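Local coordinates for putative uncharacterized protein (Chaetomium thermophilum, PDB 5T8V) that probably helps load the cohesin ring onto chromatin, this chain being the helical-repeat C-terminal part of the loader Scc2, at residues 416-428 and 528-540. Residues are numbered along the deposited sequence; the frame is centred on the assembly and turned at random.
Sequences LDNPDWPAAELLL and QLSSAMTFIISEW
Pro422 and Phe535 lie at the middle of this buried contact in the HEAT-repeat part of Scc2, where the turn leading into helix 423-440 packs on helix 527-550. Most of the packing is apolar. The proline ring sets CB 3.5 Å from Phe535 CD1, its CD rests near Ala532 CB, and Ile536 CG1 approaches the same ring. With CG anti to the backbone N (chi1 -169°), the phenyl group lies alongside Pro422 and reaches Leu426, whose CD2 meets the ring edge in plane, 3.9 Å from CZ. Leu529 CD1 sits against the carboxylate of Asp420, 3.4 Å from CG, while OD2 of that carboxylate forms a salt bridge with Arg520 of the neighbouring helix 509-520. Farther along, the carboxylates of Glu425 and Glu539 come near each other, a likely unfavourable pairing that the salt bridge from Glu425 to Arg429 probably eases. Over one face of the Trp421 indole, toward its rim, lies the Gln528 amide, the planes 18° apart. Gln528 CG, anti to its own N, lies 3.7 Å from Trp421 CH2; the bend at chi2 (-81°) turns the amide over the ring, its end close to Asp420 O. An alanine in place of Gln528 is likely to uncover this patch of indole and deprive the Asp420 carbonyl of a polar neighbour. The type I turn from Asn418 to Trp421 is braced by an Asx turn, Asp420 N donating to Asn418 OD1 at 2.9 Å.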
loop_
_atom_site.group_PDB
_atom_site.type_symbol
_atom_site.label_atom_id
_atom_site.label_comp_id
_atom_site.label_asym_id
_atom_site.label_seq_id
_atom_site.Cartn_x
_atom_site.Cartn_y
_atom_site.Cartn_z
ATOM N N LEU A 416 7.779 -17.422 -20.858
ATOM C CA LEU A 416 9.031 -16.742 -20.536
ATOM C C LEU A 416 10.170 -17.736 -20.340
ATOM O O LEU A 416 11.220 -17.631 -20.984
ATOM C CB LEU A 416 8.848 -15.883 -19.283
ATOM C CG LEU A 416 10.100 -15.196 -18.725
ATOM C CD1 LEU A 416 10.731 -14.265 -19.754
ATOM C CD2 LEU A 416 9.764 -14.429 -17.457
ATOM N N ASP A 417 9.977 -18.714 -19.455
ATOM C CA ASP A 417 11.019 -19.677 -19.122
ATOM C C ASP A 417 10.932 -20.945 -19.956
ATOM O O ASP A 417 11.387 -22.007 -19.512
ATOM C CB ASP A 417 10.968 -20.013 -17.630
ATOM C CG ASP A 417 9.653 -20.643 -17.213
ATOM O OD1 ASP A 417 8.626 -20.387 -17.878
ATOM O OD2 ASP A 417 9.645 -21.392 -16.212
ATOM N N ASN A 418 10.366 -20.864 -21.160
ATOM C CA ASN A 418 10.250 -22.025 -22.030
ATOM C C ASN A 418 11.317 -21.939 -23.111
ATOM O O ASN A 418 11.254 -21.028 -23.952
ATOM C CB ASN A 418 8.860 -22.088 -22.656
ATOM C CG ASN A 418 8.608 -23.395 -23.374
ATOM O OD1 ASN A 418 9.525 -23.994 -23.938
ATOM N ND2 ASN A 418 7.363 -23.851 -23.351
ATOM N N PRO A 419 12.303 -22.840 -23.145
ATOM C CA PRO A 419 13.359 -22.722 -24.168
ATOM C C PRO A 419 12.846 -22.853 -25.589
ATOM O O PRO A 419 13.555 -22.460 -26.523
ATOM C CB PRO A 419 14.327 -23.859 -23.811
ATOM C CG PRO A 419 13.518 -24.821 -23.011
ATOM C CD PRO A 419 12.527 -23.993 -22.257
ATOM N N ASP A 420 11.642 -23.396 -25.787
ATOM C CA ASP A 420 11.047 -23.442 -27.118
ATOM C C ASP A 420 10.666 -22.063 -27.628
ATOM O O ASP A 420 10.418 -21.907 -28.829
ATOM C CB ASP A 420 9.796 -24.322 -27.115
ATOM C CG ASP A 420 10.115 -25.787 -26.943
ATOM O OD1 ASP A 420 11.241 -26.110 -26.512
ATOM O OD2 ASP A 420 9.231 -26.619 -27.237
ATOM N N TRP A 421 10.614 -21.061 -26.752
ATOM C CA TRP A 421 10.037 -19.758 -27.083
ATOM C C TRP A 421 10.936 -18.644 -26.561
ATOM O O TRP A 421 10.543 -17.857 -25.696
ATOM C CB TRP A 421 8.626 -19.650 -26.509
ATOM C CG TRP A 421 7.683 -20.649 -27.096
ATOM C CD1 TRP A 421 7.246 -21.803 -26.518
ATOM C CD2 TRP A 421 7.067 -20.588 -28.389
ATOM N NE1 TRP A 421 6.392 -22.465 -27.368
ATOM C CE2 TRP A 421 6.266 -21.739 -28.524
ATOM C CE3 TRP A 421 7.115 -19.672 -29.445
ATOM C CZ2 TRP A 421 5.517 -21.998 -29.669
ATOM C CZ3 TRP A 421 6.369 -19.931 -30.582
ATOM C CH2 TRP A 421 5.582 -21.084 -30.685
ATOM N N PRO A 422 12.163 -18.544 -27.083
ATOM C CA PRO A 422 13.077 -17.489 -26.616
ATOM C C PRO A 422 12.630 -16.076 -26.959
ATOM O O PRO A 422 13.213 -15.122 -26.426
ATOM C CB PRO A 422 14.401 -17.837 -27.311
ATOM C CG PRO A 422 14.020 -18.671 -28.478
ATOM C CD PRO A 422 12.810 -19.445 -28.050
ATOM N N ALA A 423 11.625 -15.901 -27.817
ATOM C CA ALA A 423 11.138 -14.564 -28.131
ATOM C C ALA A 423 10.284 -13.969 -27.021
ATOM O O ALA A 423 10.005 -12.765 -27.055
ATOM C CB ALA A 423 10.336 -14.588 -29.432
ATOM N N ALA A 424 9.861 -14.774 -26.045
ATOM C CA ALA A 424 9.102 -14.240 -24.921
ATOM C C ALA A 424 9.917 -13.208 -24.155
ATOM O O ALA A 424 9.423 -12.122 -23.832
ATOM C CB ALA A 424 8.671 -15.374 -23.989
ATOM N N GLU A 425 11.174 -13.533 -23.846
ATOM C CA GLU A 425 12.006 -12.599 -23.100
ATOM C C GLU A 425 12.292 -11.343 -23.907
ATOM O O GLU A 425 12.492 -10.274 -23.325
ATOM C CB GLU A 425 13.315 -13.271 -22.681
ATOM C CG GLU A 425 14.266 -12.370 -21.887
ATOM C CD GLU A 425 15.117 -11.472 -22.768
ATOM O OE1 GLU A 425 15.264 -11.777 -23.973
ATOM O OE2 GLU A 425 15.635 -10.454 -22.258
ATOM N N LEU A 426 12.329 -11.445 -25.234
ATOM C CA LEU A 426 12.618 -10.276 -26.058
ATOM C C LEU A 426 11.410 -9.350 -26.137
ATOM O O LEU A 426 11.530 -8.132 -25.939
ATOM C CB LEU A 426 13.058 -10.721 -27.454
ATOM C CG LEU A 426 13.355 -9.616 -28.469
ATOM C CD1 LEU A 426 14.343 -8.604 -27.918
ATOM C CD2 LEU A 426 13.883 -10.231 -29.753
ATOM N N LEU A 427 10.234 -9.914 -26.418
ATOM C CA LEU A 427 9.012 -9.120 -26.430
ATOM C C LEU A 427 8.768 -8.480 -25.069
ATOM O O LEU A 427 8.481 -7.280 -24.973
ATOM C CB LEU A 427 7.833 -10.000 -26.837
ATOM C CG LEU A 427 7.856 -10.484 -28.288
ATOM C CD1 LEU A 427 6.967 -11.697 -28.462
ATOM C CD2 LEU A 427 7.415 -9.366 -29.216
ATOM N N LEU A 428 8.891 -9.272 -24.001
ATOM C CA LEU A 428 8.714 -8.737 -22.654
ATOM C C LEU A 428 9.781 -7.708 -22.315
ATOM O O LEU A 428 9.508 -6.749 -21.587
ATOM C CB LEU A 428 8.738 -9.875 -21.635
ATOM C CG LEU A 428 7.530 -10.811 -21.644
ATOM C CD1 LEU A 428 7.831 -12.073 -20.847
ATOM C CD2 LEU A 428 6.309 -10.105 -21.083
ATOM N N GLN A 528 9.333 -24.630 -35.981
ATOM C CA GLN A 528 9.303 -23.798 -34.783
ATOM C C GLN A 528 10.514 -24.073 -33.897
ATOM O O GLN A 528 11.211 -23.145 -33.463
ATOM C CB GLN A 528 7.997 -24.046 -34.024
ATOM C CG GLN A 528 7.840 -23.243 -32.747
ATOM C CD GLN A 528 8.576 -23.859 -31.576
ATOM O OE1 GLN A 528 9.569 -23.308 -31.097
ATOM N NE2 GLN A 528 8.096 -25.010 -31.108
ATOM N N LEU A 529 10.786 -25.350 -33.627
ATOM C CA LEU A 529 11.873 -25.699 -32.719
ATOM C C LEU A 529 13.231 -25.343 -33.315
ATOM O O LEU A 529 14.134 -24.897 -32.595
ATOM C CB LEU A 529 11.798 -27.189 -32.380
ATOM C CG LEU A 529 12.230 -27.635 -30.980
ATOM C CD1 LEU A 529 11.471 -26.900 -29.878
ATOM C CD2 LEU A 529 12.020 -29.134 -30.842
ATOM N N SER A 530 13.397 -25.523 -34.627
ATOM C CA SER A 530 14.661 -25.156 -35.260
ATOM C C SER A 530 14.849 -23.646 -35.293
ATOM O O SER A 530 15.982 -23.160 -35.196
ATOM C CB SER A 530 14.730 -25.733 -36.672
ATOM O OG SER A 530 13.699 -25.208 -37.484
ATOM N N SER A 531 13.759 -22.888 -35.427
ATOM C CA SER A 531 13.859 -21.437 -35.318
ATOM C C SER A 531 14.288 -21.034 -33.913
ATOM O O SER A 531 15.164 -20.180 -33.738
ATOM C CB SER A 531 12.524 -20.788 -35.683
ATOM O OG SER A 531 11.562 -21.004 -34.664
ATOM N N ALA A 532 13.676 -21.643 -32.894
ATOM C CA ALA A 532 14.113 -21.390 -31.525
ATOM C C ALA A 532 15.594 -21.700 -31.364
ATOM O O ALA A 532 16.328 -20.956 -30.697
ATOM C CB ALA A 532 13.282 -22.219 -30.547
ATOM N N MET A 533 16.057 -22.786 -31.986
ATOM C CA MET A 533 17.460 -23.167 -31.866
ATOM C C MET A 533 18.375 -22.125 -32.501
ATOM O O MET A 533 19.346 -21.684 -31.880
ATOM C CB MET A 533 17.686 -24.541 -32.493
ATOM C CG MET A 533 17.559 -25.677 -31.502
ATOM S SD MET A 533 18.125 -27.244 -32.170
ATOM C CE MET A 533 16.669 -27.776 -33.065
ATOM N N THR A 534 18.091 -21.720 -33.741
ATOM C CA THR A 534 18.941 -20.717 -34.378
ATOM C C THR A 534 18.941 -19.414 -33.583
ATOM O O THR A 534 19.996 -18.797 -33.379
ATOM C CB THR A 534 18.490 -20.468 -35.819
ATOM O OG1 THR A 534 17.113 -20.069 -35.838
ATOM C CG2 THR A 534 18.663 -21.720 -36.659
ATOM N N PHE A 535 17.765 -18.989 -33.119
ATOM C CA PHE A 535 17.664 -17.795 -32.284
ATOM C C PHE A 535 18.590 -17.892 -31.077
ATOM O O PHE A 535 19.406 -16.997 -30.823
ATOM C CB PHE A 535 16.208 -17.617 -31.846
ATOM C CG PHE A 535 15.911 -16.296 -31.195
ATOM C CD1 PHE A 535 16.110 -16.117 -29.838
ATOM C CD2 PHE A 535 15.397 -15.246 -31.934
ATOM C CE1 PHE A 535 15.818 -14.910 -29.237
ATOM C CE2 PHE A 535 15.106 -14.038 -31.338
ATOM C CZ PHE A 535 15.316 -13.870 -29.988
ATOM N N ILE A 536 18.486 -18.989 -30.322
ATOM C CA ILE A 536 19.325 -19.148 -29.136
ATOM C C ILE A 536 20.799 -19.170 -29.519
ATOM O O ILE A 536 21.646 -18.628 -28.803
ATOM C CB ILE A 536 18.911 -20.412 -28.361
ATOM C CG1 ILE A 536 17.634 -20.127 -27.567
ATOM C CG2 ILE A 536 20.024 -20.875 -27.418
ATOM C CD1 ILE A 536 16.973 -21.353 -26.994
ATOM N N ILE A 537 21.134 -19.798 -30.647
ATOM C CA ILE A 537 22.525 -19.829 -31.092
ATOM C C ILE A 537 23.047 -18.412 -31.298
ATOM O O ILE A 537 24.167 -18.077 -30.886
ATOM C CB ILE A 537 22.653 -20.676 -32.373
ATOM C CG1 ILE A 537 22.361 -22.145 -32.070
ATOM C CG2 ILE A 537 24.054 -20.553 -32.972
ATOM C CD1 ILE A 537 22.142 -22.997 -33.308
ATOM N N SER A 538 22.249 -17.556 -31.940
ATOM C CA SER A 538 22.683 -16.179 -32.145
ATOM C C SER A 538 22.814 -15.441 -30.816
ATOM O O SER A 538 23.761 -14.670 -30.621
ATOM C CB SER A 538 21.716 -15.453 -33.081
ATOM O OG SER A 538 20.382 -15.550 -32.621
ATOM N N GLU A 539 21.883 -15.670 -29.884
ATOM C CA GLU A 539 22.027 -15.085 -28.553
ATOM C C GLU A 539 23.341 -15.507 -27.907
ATOM O O GLU A 539 24.032 -14.690 -27.285
ATOM C CB GLU A 539 20.850 -15.493 -27.668
ATOM C CG GLU A 539 19.565 -14.743 -27.954
ATOM C CD GLU A 539 18.484 -15.046 -26.937
ATOM O OE1 GLU A 539 18.619 -16.050 -26.197
ATOM O OE2 GLU A 539 17.501 -14.277 -26.869
ATOM N N TRP A 540 23.698 -16.783 -28.043
ATOM C CA TRP A 540 24.948 -17.287 -27.486
ATOM C C TRP A 540 26.143 -16.563 -28.094
ATOM O O TRP A 540 27.019 -16.070 -27.373
ATOM C CB TRP A 540 25.039 -18.794 -27.732
ATOM C CG TRP A 540 26.148 -19.494 -27.007
ATOM C CD1 TRP A 540 27.037 -18.946 -26.130
ATOM C CD2 TRP A 540 26.483 -20.884 -27.102
ATOM N NE1 TRP A 540 27.906 -19.910 -25.673
ATOM C CE2 TRP A 540 27.585 -21.107 -26.255
ATOM C CE3 TRP A 540 25.957 -21.959 -27.822
ATOM C CZ2 TRP A 540 28.169 -22.362 -26.109
ATOM C CZ3 TRP A 540 26.539 -23.203 -27.676
ATOM C CH2 TRP A 540 27.632 -23.395 -26.827
#